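Local coordinates for nucleotidyl transferase AbiEii/AbiGii toxin family protein (Mycobacterium tuberculosis, PDB 6Y56), which is the nucleotidyltransferase toxin MenT4 of a toxin-antitoxin system, of the AbiEii family, and probably acts by transferring nucleotides to tRNA acceptor stems, at residues Leu7-Ala12 with Glu17-Ala22; Ala27-Leu32 with Pro146-Tyr151; Ser53-Arg58 with Gly63-Asp68; Leu85-Arg90 with Phe96-Thr101. One frame throughout, in Å; residues are numbered along the deposited sequence.

Contact 1. Residues Leu7-Ala12 with Glu17-Ala22; sequences LVARHA and EAYDAA
With CG1 of Val8 set opposite its backbone N (chi1 177°) and the Tyr19 ring carried the same way from its own (chi1 180°), the two side chains meet at about a right angle, methyl over ring. CG1 stands over one face of the phenol, 3.9 Å from its centroid and 27° off the normal, a CH-pi contact displaced toward the CE1 side, where CG1 to CE1 of Tyr19 measures 3.5 Å. Ala9 extends this apolar patch by placing its CB 4.1 Å from Tyr19 CD1. The segments are the end of helix 5-11 and the start of helix 19-38, consecutive helices joined by a short loop that Ala12 opens by leaving the helical backbone. Close to that loop the packing is alanine on alanine. CB of Ala12 lies 3.6 Å from CB of Ala22 and 4.0 Å from CB of Ala18, and these small side chains let the backbones come together, with the CA atoms of Ala12 and Ala22 only 5.3 Å apart. No hydrogen bond crosses between the segments. His11 presents the CD2 edge of its imidazole to the backbone O of Ala22 at 3.7 Å, the oxygen lying near the ring plane, while its NE2 is hydrogen-bonded to Asp25, one turn further along helix 19-38. On the same helix Leu23 also packs against Val8, and Asp20 forms a salt bridge with Arg121.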
loop_
_atom_site.group_PDB
_atom_site.type_symbol
_atom_site.label_atom_id
_atom_site.label_comp_id
_atom_site.label_asym_id
_atom_site.label_seq_id
_atom_site.Cartn_x
_atom_site.Cartn_y
_atom_site.Cartn_z
ATOM N N LEU A 7 -12.451 -18.056 -15.279
ATOM C CA LEU A 7 -11.128 -17.440 -15.268
ATOM C C LEU A 7 -10.873 -16.721 -13.951
ATOM O O LEU A 7 -9.770 -16.803 -13.396
ATOM C CB LEU A 7 -10.977 -16.476 -16.444
ATOM C CG LEU A 7 -10.682 -17.117 -17.800
ATOM C CD1 LEU A 7 -10.670 -16.073 -18.904
ATOM C CD2 LEU A 7 -9.361 -17.861 -17.762
ATOM N N VAL A 8 -11.883 -16.028 -13.426
ATOM C CA VAL A 8 -11.720 -15.351 -12.141
ATOM C C VAL A 8 -11.542 -16.365 -11.018
ATOM O O VAL A 8 -10.707 -16.184 -10.125
ATOM C CB VAL A 8 -12.884 -14.377 -11.891
ATOM C CG1 VAL A 8 -12.761 -13.722 -10.495
ATOM C CG2 VAL A 8 -12.929 -13.320 -12.987
ATOM N N ALA A 9 -12.298 -17.467 -11.059
ATOM C CA ALA A 9 -12.131 -18.516 -10.055
ATOM C C ALA A 9 -10.728 -19.118 -10.096
ATOM O O ALA A 9 -10.141 -19.414 -9.046
ATOM C CB ALA A 9 -13.200 -19.599 -10.231
ATOM N N ARG A 10 -10.176 -19.309 -11.295
ATOM C CA ARG A 10 -8.802 -19.804 -11.397
ATOM C C ARG A 10 -7.801 -18.777 -10.866
ATOM O O ARG A 10 -6.816 -19.138 -10.203
ATOM C CB ARG A 10 -8.483 -20.159 -12.852
ATOM C CG ARG A 10 -7.075 -20.696 -13.074
ATOM C CD ARG A 10 -6.919 -21.297 -14.474
ATOM N NE ARG A 10 -8.005 -22.230 -14.755
ATOM C CZ ARG A 10 -8.919 -22.064 -15.705
ATOM N NH1 ARG A 10 -8.873 -21.001 -16.496
ATOM N NH2 ARG A 10 -9.877 -22.967 -15.866
ATOM N N HIS A 11 -8.035 -17.496 -11.163
ATOM C CA HIS A 11 -7.232 -16.409 -10.609
ATOM C C HIS A 11 -7.240 -16.425 -9.082
ATOM O O HIS A 11 -6.260 -16.005 -8.444
ATOM C CB HIS A 11 -7.808 -15.105 -11.152
ATOM C CG HIS A 11 -6.966 -13.904 -10.892
ATOM N ND1 HIS A 11 -5.654 -13.805 -11.297
ATOM C CD2 HIS A 11 -7.272 -12.727 -10.300
ATOM C CE1 HIS A 11 -5.180 -12.621 -10.953
ATOM N NE2 HIS A 11 -6.143 -11.948 -10.349
ATOM N N ALA A 12 -8.330 -16.897 -8.478
ATOM C CA ALA A 12 -8.446 -17.086 -7.038
ATOM C C ALA A 12 -7.880 -18.424 -6.584
ATOM O O ALA A 12 -8.126 -18.836 -5.446
ATOM C CB ALA A 12 -9.913 -16.972 -6.607
ATOM N N GLU A 17 -13.783 -18.877 -1.386
ATOM C CA GLU A 17 -13.805 -17.752 -0.461
ATOM C C GLU A 17 -13.016 -16.563 -0.982
ATOM O O GLU A 17 -13.221 -15.447 -0.497
ATOM C CB GLU A 17 -13.251 -18.169 0.899
ATOM C CG GLU A 17 -11.799 -18.619 0.879
ATOM C CD GLU A 17 -11.649 -20.132 0.843
ATOM O OE1 GLU A 17 -12.541 -20.820 0.286
ATOM O OE2 GLU A 17 -10.631 -20.631 1.374
ATOM N N ALA A 18 -12.126 -16.774 -1.946
ATOM C CA ALA A 18 -11.305 -15.705 -2.509
ATOM C C ALA A 18 -11.822 -15.199 -3.846
ATOM O O ALA A 18 -11.168 -14.345 -4.464
ATOM C CB ALA A 18 -9.852 -16.161 -2.664
ATOM N N TYR A 19 -12.962 -15.704 -4.320
ATOM C CA TYR A 19 -13.456 -15.279 -5.624
ATOM C C TYR A 19 -13.692 -13.773 -5.665
ATOM O O TYR A 19 -13.331 -13.107 -6.646
ATOM C CB TYR A 19 -14.751 -16.022 -5.966
ATOM C CG TYR A 19 -15.313 -15.625 -7.304
ATOM C CD1 TYR A 19 -14.910 -16.273 -8.456
ATOM C CD2 TYR A 19 -16.230 -14.580 -7.422
ATOM C CE1 TYR A 19 -15.404 -15.912 -9.689
ATOM C CE2 TYR A 19 -16.728 -14.205 -8.651
ATOM C CZ TYR A 19 -16.312 -14.878 -9.783
ATOM O OH TYR A 19 -16.798 -14.522 -11.025
ATOM N N ASP A 20 -14.312 -13.221 -4.616
ATOM C CA ASP A 20 -14.608 -11.794 -4.614
ATOM C C ASP A 20 -13.328 -10.968 -4.600
ATOM O O ASP A 20 -13.243 -9.939 -5.282
ATOM C CB ASP A 20 -15.500 -11.438 -3.422
ATOM C CG ASP A 20 -16.987 -11.657 -3.703
ATOM O OD1 ASP A 20 -17.337 -12.182 -4.773
ATOM O OD2 ASP A 20 -17.805 -11.274 -2.842
ATOM N N ALA A 21 -12.326 -11.394 -3.825
ATOM C CA ALA A 21 -11.042 -10.697 -3.837
ATOM C C ALA A 21 -10.389 -10.759 -5.211
ATOM O O ALA A 21 -9.776 -9.784 -5.660
ATOM C CB ALA A 21 -10.108 -11.290 -2.785
ATOM N N ALA A 22 -10.514 -11.902 -5.900
ATOM C CA ALA A 22 -9.953 -12.029 -7.239
ATOM C C ALA A 22 -10.685 -11.137 -8.232
ATOM O O ALA A 22 -10.057 -10.535 -9.108
ATOM C CB ALA A 22 -9.975 -13.491 -7.693
#

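Contact 2. Residues Ala27-Leu32 with Pro146-Tyr151; sequences AQDHLL and PIHKAY
Segment 27-32 of helix 19-38 and the 3-10 turn of 146-150 keep their backbones well apart, with the CA atoms of His30 and Tyr151 8.3 Å apart, and side chains bridge the interval. With CG anti to the carbonyl carbon (chi1 -75°), Tyr151 reaches across to the helix and donates from OH to OD2 of Asp29 over 2.6 Å, using the anti lone pair of the carboxylate, whose plane is turned 52° from the phenol ring. Over the centre of one face of that ring sits CE1 of His30, the imidazole approaching edge-to-face with centroids 4.6 Å apart and planes at 59°; CA of His148 lies over the opposite face. The phenol thus lies between the His30 imidazole and the backbone of His148, while its hydroxyl is tied down. One water donates to Asp29 OD2 at 2.6 Å and is also bonded to His148 NE2; another joins His30 NE2 to the backbone O of Tyr151. His30 ND1 is hydrogen-bonded to Val26 O. Since Asp29 OD1 forms a salt bridge with Lys56, both carboxylate oxygens are engaged. The arrangement is a buried, water-bridged polar network fastening the loop between strands 138-141 and 157-160 onto helix 19-38.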
loop_
_atom_site.group_PDB
_atom_site.type_symbol
_atom_site.label_atom_id
_atom_site.label_comp_id
_atom_site.label_asym_id
_atom_site.label_seq_id
_atom_site.Cartn_x
_atom_site.Cartn_y
_atom_site.Cartn_z
ATOM N N ALA A 27 -10.781 -5.933 -11.225
ATOM C CA ALA A 27 -11.397 -4.612 -11.360
ATOM C C ALA A 27 -10.381 -3.505 -11.118
ATOM O O ALA A 27 -10.367 -2.501 -11.843
ATOM C CB ALA A 27 -12.576 -4.490 -10.393
ATOM N N GLN A 28 -9.511 -3.676 -10.117
ATOM C CA GLN A 28 -8.462 -2.690 -9.870
ATOM C C GLN A 28 -7.566 -2.496 -11.085
ATOM O O GLN A 28 -7.155 -1.366 -11.387
ATOM C CB GLN A 28 -7.591 -3.129 -8.698
ATOM C CG GLN A 28 -8.263 -3.124 -7.359
ATOM C CD GLN A 28 -7.422 -3.819 -6.326
ATOM O OE1 GLN A 28 -6.639 -4.714 -6.655
ATOM N NE2 GLN A 28 -7.577 -3.423 -5.073
ATOM N N ASP A 29 -7.202 -3.587 -11.775
ATOM C CA ASP A 29 -6.370 -3.443 -12.971
ATOM C C ASP A 29 -7.072 -2.593 -14.015
ATOM O O ASP A 29 -6.439 -1.786 -14.708
ATOM C CB ASP A 29 -6.059 -4.802 -13.601
ATOM C CG ASP A 29 -5.229 -5.690 -12.713
ATOM O OD1 ASP A 29 -4.602 -5.189 -11.749
ATOM O OD2 ASP A 29 -5.202 -6.898 -12.989
ATOM N N HIS A 30 -8.382 -2.781 -14.145
ATOM C CA HIS A 30 -9.168 -2.010 -15.099
ATOM C C HIS A 30 -9.227 -0.543 -14.694
ATOM O O HIS A 30 -9.122 0.342 -15.551
ATOM C CB HIS A 30 -10.572 -2.614 -15.227
ATOM C CG HIS A 30 -10.617 -3.868 -16.047
ATOM N ND1 HIS A 30 -9.993 -5.035 -15.662
ATOM C CD2 HIS A 30 -11.205 -4.133 -17.239
ATOM C CE1 HIS A 30 -10.189 -5.964 -16.583
ATOM N NE2 HIS A 30 -10.920 -5.440 -17.552
ATOM N N LEU A 31 -9.384 -0.266 -13.395
ATOM C CA LEU A 31 -9.420 1.114 -12.919
ATOM C C LEU A 31 -8.077 1.795 -13.133
ATOM O O LEU A 31 -8.019 2.948 -13.579
ATOM C CB LEU A 31 -9.807 1.135 -11.437
ATOM C CG LEU A 31 -9.964 2.480 -10.709
ATOM C CD1 LEU A 31 -10.800 2.316 -9.465
ATOM C CD2 LEU A 31 -8.617 3.081 -10.285
ATOM N N LEU A 32 -6.986 1.089 -12.832
ATOM C CA LEU A 32 -5.658 1.660 -13.026
ATOM C C LEU A 32 -5.383 1.920 -14.502
ATOM O O LEU A 32 -4.771 2.936 -14.853
ATOM C CB LEU A 32 -4.608 0.746 -12.391
ATOM C CG LEU A 32 -4.635 0.723 -10.855
ATOM C CD1 LEU A 32 -3.873 -0.491 -10.313
ATOM C CD2 LEU A 32 -4.060 2.007 -10.289
ATOM N N PRO A 146 -1.683 -14.722 -15.777
ATOM C CA PRO A 146 -2.469 -15.337 -16.866
ATOM C C PRO A 146 -3.770 -14.623 -17.218
ATOM O O PRO A 146 -4.079 -14.449 -18.405
ATOM C CB PRO A 146 -2.703 -16.763 -16.350
ATOM C CG PRO A 146 -1.498 -17.044 -15.515
ATOM C CD PRO A 146 -1.187 -15.727 -14.820
ATOM N N ILE A 147 -4.546 -14.200 -16.220
ATOM C CA ILE A 147 -5.833 -13.588 -16.514
ATOM C C ILE A 147 -5.686 -12.287 -17.291
ATOM O O ILE A 147 -6.627 -11.876 -17.969
ATOM C CB ILE A 147 -6.654 -13.392 -15.220
ATOM C CG1 ILE A 147 -8.147 -13.202 -15.535
ATOM C CG2 ILE A 147 -6.064 -12.237 -14.371
ATOM C CD1 ILE A 147 -9.071 -13.487 -14.371
ATOM N N HIS A 148 -4.523 -11.631 -17.229
ATOM C CA HIS A 148 -4.345 -10.387 -17.975
ATOM C C HIS A 148 -4.518 -10.596 -19.471
ATOM O O HIS A 148 -4.858 -9.652 -20.190
ATOM C CB HIS A 148 -2.970 -9.774 -17.713
ATOM C CG HIS A 148 -2.724 -9.414 -16.281
ATOM N ND1 HIS A 148 -1.472 -9.085 -15.815
ATOM C CD2 HIS A 148 -3.561 -9.310 -15.223
ATOM C CE1 HIS A 148 -1.546 -8.796 -14.528
ATOM N NE2 HIS A 148 -2.799 -8.933 -14.141
ATOM N N LYS A 149 -4.287 -11.819 -19.957
ATOM C CA LYS A 149 -4.459 -12.093 -21.382
ATOM C C LYS A 149 -5.906 -11.951 -21.832
ATOM O O LYS A 149 -6.164 -11.818 -23.034
ATOM C CB LYS A 149 -3.948 -13.501 -21.706
ATOM C CG LYS A 149 -2.449 -13.673 -21.527
ATOM C CD LYS A 149 -1.965 -14.975 -22.149
ATOM C CE LYS A 149 -2.025 -16.116 -21.144
ATOM N NZ LYS A 149 -2.872 -17.252 -21.606
ATOM N N ALA A 150 -6.856 -11.965 -20.906
ATOM C CA ALA A 150 -8.266 -11.871 -21.259
ATOM C C ALA A 150 -8.807 -10.447 -21.237
ATOM O O ALA A 150 -9.998 -10.251 -21.514
ATOM C CB ALA A 150 -9.108 -12.747 -20.330
ATOM N N TYR A 151 -7.971 -9.452 -20.924
ATOM C CA TYR A 151 -8.486 -8.109 -20.672
ATOM C C TYR A 151 -8.889 -7.382 -21.950
ATOM O O TYR A 151 -9.843 -6.598 -21.942
ATOM C CB TYR A 151 -7.442 -7.273 -19.926
ATOM C CG TYR A 151 -7.275 -7.604 -18.458
ATOM C CD1 TYR A 151 -8.001 -8.627 -17.857
ATOM C CD2 TYR A 151 -6.383 -6.881 -17.673
ATOM C CE1 TYR A 151 -7.841 -8.923 -16.504
ATOM C CE2 TYR A 151 -6.215 -7.172 -16.338
ATOM C CZ TYR A 151 -6.951 -8.178 -15.753
ATOM O OH TYR A 151 -6.773 -8.447 -14.413
HETATM O O HOH W 1 -3.954 -8.483 -11.364
HETATM O O HOH W 2 -11.695 -6.603 -19.937
#

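Contact 3. Residues Ser53-Arg58 with Gly63-Asp68; sequences SLRKCR and GRFSTD
Arg55 and Phe65 lie side by side and point the same way, the guanidinium beside the ring rather than stacked on it, their planes 42° apart. This is the close-packed part of the contact: NH2 of Arg55 comes to 3.4 Å from CE1 of Phe65, and CD1 of the ring lies over one guanidinium face, toward its rim. The arginine chain leaves the helix with CG opposite the backbone N (chi1 160°) and then bends at chi2, which brings its methylene groups up to the backbone O of Arg64. There CD is 3.3 Å from the O of Arg64. Farther out, NH1 meets the O of Gly63 near the guanidinium plane at 3.0 Å, but the N-H points poorly at the oxygen (129°), and the bond is weak. NH2 has a stronger partner in Asp25, with which it forms a salt bridge, so the arginine ties loop and helix 50-59 to helix 19-38.

The looser side is at Gly63, partly exposed and without a side chain: although the backbones are nearest here (CA of Arg55 to CA of Gly63 5.8 Å), the weak NH1 bond is the only hydrogen bond across the segments. Arg64 turns away from Arg55, forming a salt bridge with Asp185 and a weak bond from NH1 to the O of Phe65. The loop runs between helix 50-59 and strand 68-72, flanked by helices that receive its side chains: Phe65 packs on Ala21 and Ala22 of helix 19-38, and Arg64 on Arg181 and Tyr184 of helix 180-189.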
loop_
_atom_site.group_PDB
_atom_site.type_symbol
_atom_site.label_atom_id
_atom_site.label_comp_id
_atom_site.label_asym_id
_atom_site.label_seq_id
_atom_site.Cartn_x
_atom_site.Cartn_y
_atom_site.Cartn_z
ATOM N N SER A 53 0.234 -1.626 -4.598
ATOM C CA SER A 53 1.312 -1.426 -5.557
ATOM C C SER A 53 2.321 -2.560 -5.465
ATOM O O SER A 53 2.866 -3.002 -6.483
ATOM C CB SER A 53 1.969 -0.053 -5.384
ATOM O OG SER A 53 2.809 0.013 -4.243
ATOM N N LEU A 54 2.541 -3.078 -4.254
ATOM C CA LEU A 54 3.421 -4.226 -4.085
ATOM C C LEU A 54 2.868 -5.439 -4.819
ATOM O O LEU A 54 3.606 -6.129 -5.537
ATOM C CB LEU A 54 3.602 -4.505 -2.592
ATOM C CG LEU A 54 4.529 -5.602 -2.091
ATOM C CD1 LEU A 54 5.982 -5.240 -2.359
ATOM C CD2 LEU A 54 4.273 -5.834 -0.596
ATOM N N ARG A 55 1.562 -5.683 -4.693
ATOM C CA ARG A 55 0.915 -6.769 -5.420
ATOM C C ARG A 55 1.026 -6.575 -6.929
ATOM O O ARG A 55 1.438 -7.486 -7.653
ATOM C CB ARG A 55 -0.555 -6.856 -5.014
ATOM C CG ARG A 55 -1.414 -7.586 -6.026
ATOM C CD ARG A 55 -1.140 -9.079 -6.080
ATOM N NE ARG A 55 -1.989 -9.676 -7.106
ATOM C CZ ARG A 55 -2.418 -10.935 -7.114
ATOM N NH1 ARG A 55 -2.055 -11.787 -6.158
ATOM N NH2 ARG A 55 -3.210 -11.343 -8.100
ATOM N N LYS A 56 0.656 -5.396 -7.427
ATOM C CA LYS A 56 0.522 -5.237 -8.878
ATOM C C LYS A 56 1.872 -5.241 -9.576
ATOM O O LYS A 56 1.999 -5.778 -10.686
ATOM C CB LYS A 56 -0.182 -3.923 -9.229
ATOM C CG LYS A 56 -1.574 -3.763 -8.662
ATOM C CD LYS A 56 -2.488 -4.896 -9.081
ATOM C CE LYS A 56 -3.917 -4.633 -8.616
ATOM N NZ LYS A 56 -4.862 -5.690 -9.088
ATOM N N CYS A 57 2.878 -4.620 -8.970
ATOM C CA CYS A 57 4.069 -4.229 -9.701
ATOM C C CYS A 57 5.341 -4.876 -9.179
ATOM O O CYS A 57 6.392 -4.725 -9.814
ATOM C CB CYS A 57 4.205 -2.698 -9.661
ATOM S SG CYS A 57 2.900 -1.864 -10.620
ATOM N N ARG A 58 5.282 -5.596 -8.063
ATOM C CA ARG A 58 6.471 -6.269 -7.564
ATOM C C ARG A 58 6.262 -7.751 -7.307
ATOM O O ARG A 58 7.145 -8.549 -7.636
ATOM C CB ARG A 58 6.956 -5.571 -6.294
ATOM C CG ARG A 58 7.341 -4.108 -6.536
ATOM C CD ARG A 58 8.163 -3.547 -5.401
ATOM N NE ARG A 58 8.326 -2.101 -5.497
ATOM C CZ ARG A 58 9.247 -1.476 -6.217
ATOM N NH1 ARG A 58 10.121 -2.177 -6.944
ATOM N NH2 ARG A 58 9.288 -0.140 -6.207
ATOM N N GLY A 63 2.268 -12.777 -4.171
ATOM C CA GLY A 63 1.728 -12.002 -3.079
ATOM C C GLY A 63 0.223 -12.166 -2.931
ATOM O O GLY A 63 -0.472 -12.722 -3.780
ATOM N N ARG A 64 -0.274 -11.622 -1.829
ATOM C CA ARG A 64 -1.684 -11.683 -1.487
ATOM C C ARG A 64 -2.499 -10.737 -2.370
ATOM O O ARG A 64 -1.995 -9.774 -2.958
ATOM C CB ARG A 64 -1.877 -11.234 -0.038
ATOM C CG ARG A 64 -1.420 -9.794 0.192
ATOM C CD ARG A 64 -1.725 -9.320 1.612
ATOM N NE ARG A 64 -1.323 -7.931 1.844
ATOM C CZ ARG A 64 -2.129 -6.880 1.711
ATOM N NH1 ARG A 64 -3.395 -7.042 1.347
ATOM N NH2 ARG A 64 -1.662 -5.664 1.933
ATOM N N PHE A 65 -3.792 -11.011 -2.441
ATOM C CA PHE A 65 -4.699 -9.985 -2.919
ATOM C C PHE A 65 -4.684 -8.813 -1.940
ATOM O O PHE A 65 -4.393 -8.964 -0.748
ATOM C CB PHE A 65 -6.115 -10.552 -3.023
ATOM C CG PHE A 65 -6.299 -11.557 -4.136
ATOM C CD1 PHE A 65 -5.952 -11.232 -5.435
ATOM C CD2 PHE A 65 -6.838 -12.821 -3.877
ATOM C CE1 PHE A 65 -6.132 -12.139 -6.474
ATOM C CE2 PHE A 65 -7.025 -13.733 -4.926
ATOM C CZ PHE A 65 -6.669 -13.389 -6.211
ATOM N N SER A 66 -4.993 -7.626 -2.450
ATOM C CA SER A 66 -4.967 -6.412 -1.645
ATOM C C SER A 66 -6.114 -5.525 -2.101
ATOM O O SER A 66 -6.281 -5.299 -3.306
ATOM C CB SER A 66 -3.616 -5.715 -1.833
ATOM O OG SER A 66 -3.428 -4.655 -0.920
ATOM N N THR A 67 -6.902 -5.029 -1.147
ATOM C CA THR A 67 -8.222 -4.482 -1.450
ATOM C C THR A 67 -8.252 -2.967 -1.502
ATOM O O THR A 67 -9.308 -2.393 -1.807
ATOM C CB THR A 67 -9.239 -4.920 -0.395
ATOM O OG1 THR A 67 -8.898 -4.319 0.863
ATOM C CG2 THR A 67 -9.260 -6.435 -0.258
ATOM N N ASP A 68 -7.160 -2.306 -1.166
ATOM C CA ASP A 68 -7.148 -0.859 -1.183
ATOM C C ASP A 68 -6.332 -0.351 -2.360
ATOM O O ASP A 68 -5.528 -1.067 -2.959
ATOM C CB ASP A 68 -6.677 -0.260 0.153
ATOM C CG ASP A 68 -5.374 -0.864 0.676
ATOM O OD1 ASP A 68 -4.882 -1.890 0.147
ATOM O OD2 ASP A 68 -4.839 -0.293 1.660
#

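Contact 4. Residues Leu85-Arg90 with Phe96-Thr101; sequences LIDGAR and FGVQST
The Phe96 ring receives the backbone O of Ala89 at its edge, near the ring plane, with CD2 of the phenylalanine 3.5 Å from that oxygen; the side chain also packs on Leu31 of helix 19-38 and Val112 of strand 107-114. The same Ala89 O accepts the N-H of Phe96 at 2.9 Å. Next to this bond, Gly88 N donates to the O of Phe96 over 2.8 Å, its approach tilted 31° from the carbonyl plane. Gly88 occupies the third place of a type II turn running from Ile86 to Ala89, with the positive phi usual for glycine there. Asp87, the first residue beyond helix 76-86, swings its carboxylate to the strand with CG opposite the backbone N (chi1 -164°). OD1 takes the N-H of Val98 at 3.0 Å, nearly straight at 164° but from above the carboxylate plane. Alongside these polar bonds, CG2 of Ile86 lies 3.7 Å from CG1 of Val98, and CB of Asp87 lies 3.6 Å from Val98 CG2. A side-chain oxygen from within the turn thus extends the bonding along the strand: after the backbone bonds at Phe96, the Asp87 carboxylate takes the N-H of Val98.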
loop_
_atom_site.group_PDB
_atom_site.type_symbol
_atom_site.label_atom_id
_atom_site.label_comp_id
_atom_site.label_asym_id
_atom_site.label_seq_id
_atom_site.Cartn_x
_atom_site.Cartn_y
_atom_site.Cartn_z
ATOM N N LEU A 85 -13.122 11.107 -12.006
ATOM C CA LEU A 85 -12.928 10.167 -13.100
ATOM C C LEU A 85 -13.395 8.774 -12.714
ATOM O O LEU A 85 -14.070 8.103 -13.506
ATOM C CB LEU A 85 -11.459 10.150 -13.500
ATOM C CG LEU A 85 -11.106 9.193 -14.625
ATOM C CD1 LEU A 85 -11.869 9.570 -15.890
ATOM C CD2 LEU A 85 -9.608 9.222 -14.865
ATOM N N ILE A 86 -13.054 8.325 -11.503
ATOM C CA ILE A 86 -13.428 6.983 -11.061
ATOM C C ILE A 86 -14.940 6.860 -10.945
ATOM O O ILE A 86 -15.541 5.893 -11.430
ATOM C CB ILE A 86 -12.747 6.651 -9.723
ATOM C CG1 ILE A 86 -11.228 6.570 -9.902
ATOM C CG2 ILE A 86 -13.291 5.333 -9.175
ATOM C CD1 ILE A 86 -10.477 6.397 -8.599
ATOM N N ASP A 87 -15.578 7.837 -10.295
ATOM C CA ASP A 87 -16.982 7.703 -9.928
ATOM C C ASP A 87 -17.874 7.657 -11.169
ATOM O O ASP A 87 -17.941 8.619 -11.941
ATOM C CB ASP A 87 -17.395 8.841 -9.003
ATOM C CG ASP A 87 -18.696 8.560 -8.297
ATOM O OD1 ASP A 87 -18.932 7.410 -7.886
ATOM O OD2 ASP A 87 -19.501 9.504 -8.163
ATOM N N GLY A 88 -18.566 6.540 -11.347
ATOM C CA GLY A 88 -19.438 6.344 -12.483
ATOM C C GLY A 88 -18.755 5.820 -13.728
ATOM O O GLY A 88 -19.440 5.583 -14.730
ATOM N N ALA A 89 -17.440 5.626 -13.693
ATOM C CA ALA A 89 -16.701 5.202 -14.872
ATOM C C ALA A 89 -16.992 3.745 -15.206
ATOM O O ALA A 89 -17.244 2.911 -14.327
ATOM C CB ALA A 89 -15.196 5.361 -14.638
ATOM N N ARG A 90 -16.924 3.441 -16.493
ATOM C CA ARG A 90 -16.987 2.079 -16.986
ATOM C C ARG A 90 -15.691 1.777 -17.724
ATOM O O ARG A 90 -15.146 2.635 -18.427
ATOM C CB ARG A 90 -18.195 1.888 -17.918
ATOM C CG ARG A 90 -18.174 0.583 -18.694
ATOM C CD ARG A 90 -19.520 0.275 -19.356
ATOM N NE ARG A 90 -20.584 0.173 -18.367
ATOM C CZ ARG A 90 -20.814 -0.900 -17.624
ATOM N NH1 ARG A 90 -21.804 -0.895 -16.739
ATOM N NH2 ARG A 90 -20.059 -1.981 -17.764
ATOM N N PHE A 96 -17.609 1.485 -11.830
ATOM C CA PHE A 96 -16.995 1.872 -10.570
ATOM C C PHE A 96 -17.783 2.991 -9.915
ATOM O O PHE A 96 -18.399 3.819 -10.585
ATOM C CB PHE A 96 -15.570 2.357 -10.802
ATOM C CG PHE A 96 -14.689 1.313 -11.425
ATOM C CD1 PHE A 96 -13.998 0.407 -10.630
ATOM C CD2 PHE A 96 -14.588 1.194 -12.800
ATOM C CE1 PHE A 96 -13.195 -0.567 -11.194
ATOM C CE2 PHE A 96 -13.775 0.210 -13.363
ATOM C CZ PHE A 96 -13.093 -0.669 -12.558
ATOM N N GLY A 97 -17.738 3.010 -8.595
ATOM C CA GLY A 97 -18.274 4.126 -7.838
ATOM C C GLY A 97 -17.431 4.323 -6.600
ATOM O O GLY A 97 -16.867 3.368 -6.053
ATOM N N VAL A 98 -17.317 5.573 -6.171
ATOM C CA VAL A 98 -16.613 5.900 -4.941
ATOM C C VAL A 98 -17.513 6.754 -4.066
ATOM O O VAL A 98 -18.199 7.657 -4.559
ATOM C CB VAL A 98 -15.241 6.575 -5.177
ATOM C CG1 VAL A 98 -14.192 5.530 -5.598
ATOM C CG2 VAL A 98 -15.354 7.698 -6.204
ATOM N N GLN A 99 -17.508 6.461 -2.771
ATOM C CA GLN A 99 -18.260 7.211 -1.777
ATOM C C GLN A 99 -17.288 7.696 -0.711
ATOM O O GLN A 99 -16.479 6.919 -0.205
ATOM C CB GLN A 99 -19.318 6.326 -1.128
ATOM C CG GLN A 99 -20.193 7.086 -0.150
ATOM C CD GLN A 99 -21.378 6.277 0.324
ATOM O OE1 GLN A 99 -22.483 6.805 0.471
ATOM N NE2 GLN A 99 -21.159 4.985 0.567
ATOM N N SER A 100 -17.364 8.977 -0.382
ATOM C CA SER A 100 -16.453 9.543 0.601
ATOM C C SER A 100 -16.736 8.954 1.976
ATOM O O SER A 100 -17.894 8.799 2.373
ATOM C CB SER A 100 -16.646 11.057 0.651
ATOM O OG SER A 100 -15.690 11.663 1.504
ATOM N N THR A 101 -15.673 8.608 2.701
ATOM C CA THR A 101 -15.820 8.148 4.072
ATOM C C THR A 101 -15.489 9.221 5.095
ATOM O O THR A 101 -15.769 9.023 6.280
ATOM C CB THR A 101 -14.938 6.923 4.338
ATOM O OG1 THR A 101 -13.561 7.286 4.174
ATOM C CG2 THR A 101 -15.293 5.789 3.388
#

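Helix 19-38 connects the four sites: contacts 1 and 2 draw on it directly, while contacts 3 and 4 pack against it. Ile147 of contact 2 touches the first helix of contact 1, its CG2 3.5 Å from His11 ND1. Phe65 of contact 3 meets Ala22 of contact 1, CZ to CB 3.6 Å. Contacts 2 and 3 share the salt bridge from Asp29 OD1 to Lys56 NZ at 2.7 Å, and contact 4 reaches contact 2 through Phe96 CZ, 3.4 Å from the O of Ala27. Contacts 1 and 4 do not touch, with nearest atoms about 11 Å apart. Asp25 of helix 19-38 forms salt bridges with Arg55 and Lys56 of contact 3 and a hydrogen bond with His11 of contact 1.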